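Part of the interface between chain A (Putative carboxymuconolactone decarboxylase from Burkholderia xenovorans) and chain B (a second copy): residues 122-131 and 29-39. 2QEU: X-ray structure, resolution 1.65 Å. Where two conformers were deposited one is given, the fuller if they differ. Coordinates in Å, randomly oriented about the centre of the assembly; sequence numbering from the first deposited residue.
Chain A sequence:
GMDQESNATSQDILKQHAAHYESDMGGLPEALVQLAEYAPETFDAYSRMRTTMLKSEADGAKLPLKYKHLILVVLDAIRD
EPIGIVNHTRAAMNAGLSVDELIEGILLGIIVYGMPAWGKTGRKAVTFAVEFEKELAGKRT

Chain A (122-131) GRKAVTFAVE
Chain B 29-39: PEALVQLAEYA

The chain A stretch lies in a helix that runs on past E131(A); it meets helix 30-38 of chain B, their N-to-C directions 54° apart and their axes no nearer than 11.0 Å. That spacing is wide enough for long side chains to fill, and the register is set by R123(A) CA to A31(B) CA at 7.5 Å and V126(A) CA to Y38(B) CA at 8.6 Å. P29(B) sits at the N-cap position, just before the chain B helix, and A39(B) is the first residue to leave helical phi/psi, at -147/61.

R123(A) points its CA-to-CB bond toward chain B and extends with chi1 p (64°), chi2 and chi3 t, and chi4 at 96°. Its guanidinium lays one face over the backbone of E30(B) and A31(B), with R123(A) NE 3.6 Å from A31(B) CB. Near the guanidinium plane, R123(A) NH1 donates to Q34(B) OE1 at 2.8 Å and 165°, a short, nearly straight bond. The same amide turns its other end back to the chain A helix: Q34(B) NE2 donates weakly to R123(A) O at 3.4 Å. Q34(B) reaches this position with chi1 between wells at -140°, chi2 t and chi3 at -41°, so one amide answers both side chain and backbone of one arginine.

K124(A) and A125(A) point away. V126(A), chi1 t, sets CG1 3.7 Å from the centroid of the Y38(B) ring, 6° off its normal, a CH-pi contact over the face. Y38(B) holds chi1 m and chi2 -63°. T127(A), chi1 m, points sideways and places OG1 3.0 Å from Q34(B) NE2. One turn beyond V126(A), V130(A), chi1 m, brings CG1 to 3.9 Å from Y38(B) CE1, extending the apolar patch beyond the polar cluster.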

ATOM      1  N   GLY A 122     -14.745  -3.832  -2.293  1.00  7.08           N
ATOM      2  CA  GLY A 122     -15.125  -4.953  -3.156  1.00  6.88           C
ATOM      3  C   GLY A 122     -16.621  -5.278  -3.146  1.00  8.05           C
ATOM      4  O   GLY A 122     -17.253  -5.435  -4.198  1.00  8.39           O
ATOM      5  N   ARG A 123     -17.213  -5.372  -1.949  1.00  6.67           N
ATOM      6  CA  ARG A 123     -18.606  -5.715  -1.857  1.00  9.28           C
ATOM      7  C   ARG A 123     -19.550  -4.669  -2.499  1.00  8.01           C
ATOM      8  O   ARG A 123     -20.676  -5.009  -2.840  1.00  8.74           O
ATOM      9  CB  ARG A 123     -18.990  -5.925  -0.417  1.00  6.18           C
ATOM     10  CG  ARG A 123     -18.878  -4.680   0.449  1.00  7.79           C
ATOM     11  CD  ARG A 123     -19.074  -5.122   1.871  1.00 11.70           C
ATOM     12  NE  ARG A 123     -19.168  -4.054   2.857  1.00 12.45           N
ATOM     13  CZ  ARG A 123     -20.312  -3.548   3.319  1.00 22.01           C
ATOM     14  NH1 ARG A 123     -21.477  -3.932   2.834  1.00 16.76           N
ATOM     15  NH2 ARG A 123     -20.284  -2.616   4.254  1.00 23.60           N
ATOM     16  N   LYS A 124     -19.101  -3.415  -2.607  1.00  8.43           N
ATOM     17  CA  LYS A 124     -19.909  -2.396  -3.259  1.00  9.15           C
ATOM     18  C   LYS A 124     -20.197  -2.757  -4.726  1.00  8.28           C
ATOM     19  O   LYS A 124     -21.263  -2.407  -5.239  1.00  8.50           O
ATOM     20  CB  LYS A 124     -19.221  -1.036  -3.201  1.00 11.01           C
ATOM     21  CG  LYS A 124     -19.056  -0.475  -1.816  1.00 10.37           C
ATOM     22  CD  LYS A 124     -18.280   0.830  -1.865  1.00 17.49           C
ATOM     23  CE  LYS A 124     -18.195   1.391  -0.444  1.00 15.87           C
ATOM     24  NZ  LYS A 124     -17.538   2.706  -0.331  1.00 24.94           N
ATOM     25  N   ALA A 125     -19.257  -3.447  -5.386  1.00  9.91           N
ATOM     26  CA  ALA A 125     -19.470  -3.978  -6.762  1.00  8.38           C
ATOM     27  C   ALA A 125     -20.629  -4.970  -6.811  1.00  7.28           C
ATOM     28  O   ALA A 125     -21.438  -4.960  -7.729  1.00  7.02           O
ATOM     29  CB  ALA A 125     -18.200  -4.630  -7.294  1.00  6.93           C
ATOM     30  N   VAL A 126     -20.706  -5.815  -5.789  1.00  6.61           N
ATOM     31  CA  VAL A 126     -21.761  -6.855  -5.723  1.00  7.59           C
ATOM     32  C   VAL A 126     -23.146  -6.197  -5.489  1.00 10.20           C
ATOM     33  O   VAL A 126     -24.156  -6.568  -6.134  1.00 11.07           O
ATOM     34  CB  VAL A 126     -21.442  -7.929  -4.663  1.00  8.38           C
ATOM     35  CG1 VAL A 126     -22.580  -8.961  -4.575  1.00  9.52           C
ATOM     36  CG2 VAL A 126     -20.035  -8.629  -4.956  1.00  6.24           C
ATOM     37  N   THR A 127     -23.192  -5.228  -4.576  1.00 11.09           N
ATOM     38  CA  THR A 127     -24.423  -4.508  -4.298  1.00 13.06           C
ATOM     39  C   THR A 127     -24.987  -3.875  -5.587  1.00 11.46           C
ATOM     40  O   THR A 127     -26.198  -4.014  -5.887  1.00 12.90           O
ATOM     41  CB  THR A 127     -24.182  -3.465  -3.187  1.00 12.78           C
ATOM     42  OG1 THR A 127     -23.769  -4.167  -2.006  1.00 14.36           O
ATOM     43  CG2 THR A 127     -25.490  -2.669  -2.873  1.00 14.17           C
ATOM     44  N   PHE A 128     -24.107  -3.201  -6.338  1.00  9.63           N
ATOM     45  CA  PHE A 128     -24.439  -2.643  -7.636  1.00  9.15           C
ATOM     46  C   PHE A 128     -24.877  -3.723  -8.630  1.00  8.90           C
ATOM     47  O   PHE A 128     -25.930  -3.601  -9.308  1.00  8.13           O
ATOM     48  CB  PHE A 128     -23.254  -1.845  -8.222  1.00  8.35           C
ATOM     49  CG  PHE A 128     -23.459  -1.485  -9.662  1.00  8.93           C
ATOM     50  CD1 PHE A 128     -24.308  -0.447 -10.014  1.00 14.68           C
ATOM     51  CD2 PHE A 128     -22.874  -2.232 -10.675  1.00 10.08           C
ATOM     52  CE1 PHE A 128     -24.518  -0.135 -11.361  1.00 12.35           C
ATOM     53  CE2 PHE A 128     -23.112  -1.932 -12.012  1.00 15.74           C
ATOM     54  CZ  PHE A 128     -23.927  -0.907 -12.351  1.00 14.49           C
ATOM     55  N   ALA A 129     -24.066  -4.770  -8.719  1.00  7.17           N
ATOM     56  CA  ALA A 129     -24.303  -5.869  -9.667  1.00  9.27           C
ATOM     57  C   ALA A 129     -25.699  -6.492  -9.560  1.00  9.45           C
ATOM     58  O   ALA A 129     -26.321  -6.787 -10.582  1.00 10.11           O
ATOM     59  CB  ALA A 129     -23.238  -6.981  -9.496  1.00  7.22           C
ATOM     60  N   VAL A 130     -26.163  -6.730  -8.330  0.50 10.70           N
ATOM     61  CA  VAL A 130     -27.443  -7.408  -8.140  0.50 10.80           C
ATOM     62  C   VAL A 130     -28.597  -6.508  -8.622  0.50 12.36           C
ATOM     63  O   VAL A 130     -29.641  -7.014  -9.063  0.50 13.15           O
ATOM     64  CB  VAL A 130     -27.640  -7.904  -6.680  0.50 11.77           C
ATOM     65  CG1 VAL A 130     -26.563  -8.938  -6.301  0.50  4.72           C
ATOM     66  CG2 VAL A 130     -27.645  -6.751  -5.712  0.50 10.85           C
ATOM     67  N   GLU A 131     -28.412  -5.187  -8.563  1.00 12.14           N
ATOM     68  CA  GLU A 131     -29.403  -4.254  -9.143  1.00 15.51           C
ATOM     69  C   GLU A 131     -29.272  -4.102 -10.659  1.00 15.30           C
ATOM     70  O   GLU A 131     -30.274  -4.076 -11.375  1.00 13.96           O
ATOM     71  CB  GLU A 131     -29.323  -2.868  -8.482  1.00 16.14           C
ATOM     72  CG  GLU A 131     -29.535  -2.913  -6.968  1.00 22.04           C
ATOM     73  CD  GLU A 131     -30.766  -3.736  -6.576  1.00 28.22           C
ATOM     74  OE1 GLU A 131     -31.855  -3.487  -7.173  1.00 31.63           O
ATOM     75  OE2 GLU A 131     -30.634  -4.640  -5.700  1.00 30.50           O
TER
ATOM     76  N   PRO B  29     -20.253  -7.741  11.909  1.00 19.01           N
ATOM     77  CA  PRO B  29     -20.210  -6.549  11.057  1.00 20.69           C
ATOM     78  C   PRO B  29     -20.937  -6.690   9.721  1.00 19.33           C
ATOM     79  O   PRO B  29     -21.019  -7.786   9.177  1.00 21.05           O
ATOM     80  CB  PRO B  29     -18.711  -6.344  10.823  1.00 22.09           C
ATOM     81  CG  PRO B  29     -18.030  -7.052  11.997  1.00 24.95           C
ATOM     82  CD  PRO B  29     -18.922  -8.205  12.331  1.00 20.07           C
ATOM     83  N   GLU B  30     -21.465  -5.581   9.199  1.00 19.14           N
ATOM     84  CA  GLU B  30     -22.225  -5.575   7.928  1.00 20.52           C
ATOM     85  C   GLU B  30     -21.492  -6.188   6.739  1.00 18.00           C
ATOM     86  O   GLU B  30     -22.095  -6.881   5.918  1.00 16.51           O
ATOM     87  CB  GLU B  30     -22.624  -4.142   7.537  1.00 23.91           C
ATOM     88  CG  GLU B  30     -23.538  -4.022   6.312  1.00 23.02           C
ATOM     89  N   ALA B  31     -20.204  -5.910   6.621  1.00 17.66           N
ATOM     90  CA  ALA B  31     -19.411  -6.508   5.547  1.00 18.85           C
ATOM     91  C   ALA B  31     -19.504  -8.025   5.625  1.00 16.25           C
ATOM     92  O   ALA B  31     -19.596  -8.686   4.600  1.00 16.97           O
ATOM     93  CB  ALA B  31     -17.950  -6.068   5.601  1.00 16.96           C
ATOM     94  N   LEU B  32     -19.441  -8.575   6.842  1.00 16.57           N
ATOM     95  CA  LEU B  32     -19.484 -10.034   7.007  1.00 13.88           C
ATOM     96  C   LEU B  32     -20.922 -10.588   6.869  1.00 12.92           C
ATOM     97  O   LEU B  32     -21.117 -11.695   6.403  1.00 12.10           O
ATOM     98  CB  LEU B  32     -18.822 -10.447   8.332  1.00 12.39           C
ATOM     99  CG  LEU B  32     -17.304 -10.242   8.438  1.00 13.17           C
ATOM    100  CD1 LEU B  32     -16.784 -10.596   9.866  1.00 17.21           C
ATOM    101  CD2 LEU B  32     -16.598 -11.034   7.378  1.00 14.57           C
ATOM    102  N   VAL B  33     -21.926  -9.797   7.237  1.00 14.77           N
ATOM    103  CA  VAL B  33     -23.312 -10.114   6.906  1.00 14.14           C
ATOM    104  C   VAL B  33     -23.459 -10.328   5.405  1.00 12.71           C
ATOM    105  O   VAL B  33     -24.013 -11.340   4.958  1.00 14.12           O
ATOM    106  CB  VAL B  33     -24.315  -9.017   7.364  1.00 15.46           C
ATOM    107  CG1 VAL B  33     -25.722  -9.319   6.847  1.00 15.73           C
ATOM    108  CG2 VAL B  33     -24.296  -8.885   8.887  1.00 18.88           C
ATOM    109  N   GLN B  34     -22.926  -9.382   4.625  0.50 12.94           N
ATOM    110  CA  GLN B  34     -22.982  -9.452   3.158  0.50 12.13           C
ATOM    111  C   GLN B  34     -22.203 -10.661   2.646  0.50 10.25           C
ATOM    112  O   GLN B  34     -22.685 -11.363   1.771  0.50 11.64           O
ATOM    113  CB  GLN B  34     -22.472  -8.144   2.478  0.50  9.96           C
ATOM    114  CG  GLN B  34     -23.334  -7.731   1.241  0.50 16.46           C
ATOM    115  CD  GLN B  34     -22.663  -6.691   0.298  0.50 13.54           C
ATOM    116  OE1 GLN B  34     -22.036  -5.743   0.754  0.50 10.26           O
ATOM    117  NE2 GLN B  34     -22.856  -6.853  -1.007  0.50 12.48           N
ATOM    118  N   LEU B  35     -21.014 -10.905   3.204  1.00 10.64           N
ATOM    119  CA  LEU B  35     -20.204 -12.075   2.825  1.00  9.12           C
ATOM    120  C   LEU B  35     -21.000 -13.363   3.088  1.00  7.22           C
ATOM    121  O   LEU B  35     -20.983 -14.273   2.279  1.00  9.27           O
ATOM    122  CB  LEU B  35     -18.922 -12.179   3.620  1.00  9.57           C
ATOM    123  CG  LEU B  35     -17.896 -13.202   3.065  1.00 12.36           C
ATOM    124  CD1 LEU B  35     -17.280 -12.689   1.760  1.00 10.84           C
ATOM    125  CD2 LEU B  35     -16.811 -13.500   4.126  1.00 10.39           C
ATOM    126  N   ALA B  36     -21.673 -13.429   4.235  1.00  9.48           N
ATOM    127  CA  ALA B  36     -22.492 -14.601   4.561  1.00 10.94           C
ATOM    128  C   ALA B  36     -23.580 -14.805   3.526  1.00 13.15           C
ATOM    129  O   ALA B  36     -23.845 -15.937   3.107  1.00 12.60           O
ATOM    130  CB  ALA B  36     -23.104 -14.474   5.963  1.00  8.97           C
ATOM    131  N   GLU B  37     -24.201 -13.711   3.097  1.00 12.33           N
ATOM    132  CA  GLU B  37     -25.256 -13.798   2.095  1.00 14.29           C
ATOM    133  C   GLU B  37     -24.765 -14.324   0.748  1.00 12.26           C
ATOM    134  O   GLU B  37     -25.343 -15.261   0.185  1.00 12.57           O
ATOM    135  CB  GLU B  37     -25.920 -12.434   1.912  1.00 13.95           C
ATOM    136  CG  GLU B  37     -26.943 -12.399   0.786  1.00 21.32           C
ATOM    137  CD  GLU B  37     -27.799 -11.136   0.787  1.00 23.42           C
ATOM    138  OE1 GLU B  37     -27.337 -10.089   1.349  1.00 42.10           O
ATOM    139  OE2 GLU B  37     -28.922 -11.211   0.210  1.00 39.38           O
ATOM    140  N   TYR B  38     -23.693 -13.734   0.238  1.00 11.84           N
ATOM    141  CA  TYR B  38     -23.230 -13.957  -1.126  1.00 10.45           C
ATOM    142  C   TYR B  38     -22.173 -15.018  -1.318  1.00 12.44           C
ATOM    143  O   TYR B  38     -21.955 -15.478  -2.448  1.00 14.03           O
ATOM    144  CB  TYR B  38     -22.707 -12.629  -1.669  1.00 11.94           C
ATOM    145  CG  TYR B  38     -23.812 -11.639  -1.910  1.00 15.06           C
ATOM    146  CD1 TYR B  38     -24.794 -11.901  -2.825  1.00 17.99           C
ATOM    147  CD2 TYR B  38     -23.834 -10.428  -1.248  1.00 19.51           C
ATOM    148  CE1 TYR B  38     -25.822 -10.992  -3.066  1.00 22.56           C
ATOM    149  CE2 TYR B  38     -24.842  -9.511  -1.476  1.00 23.82           C
ATOM    150  CZ  TYR B  38     -25.827  -9.798  -2.385  1.00 22.29           C
ATOM    151  OH  TYR B  38     -26.830  -8.886  -2.622  1.00 32.68           O
ATOM    152  N   ALA B  39     -21.491 -15.377  -0.232  1.00 12.59           N
ATOM    153  CA  ALA B  39     -20.344 -16.278  -0.274  1.00 10.15           C
ATOM    154  C   ALA B  39     -20.363 -17.093   1.043  1.00 11.03           C
ATOM    155  O   ALA B  39     -19.429 -16.994   1.855  1.00 11.35           O
ATOM    156  CB  ALA B  39     -19.051 -15.486  -0.419  1.00  9.56           C
TER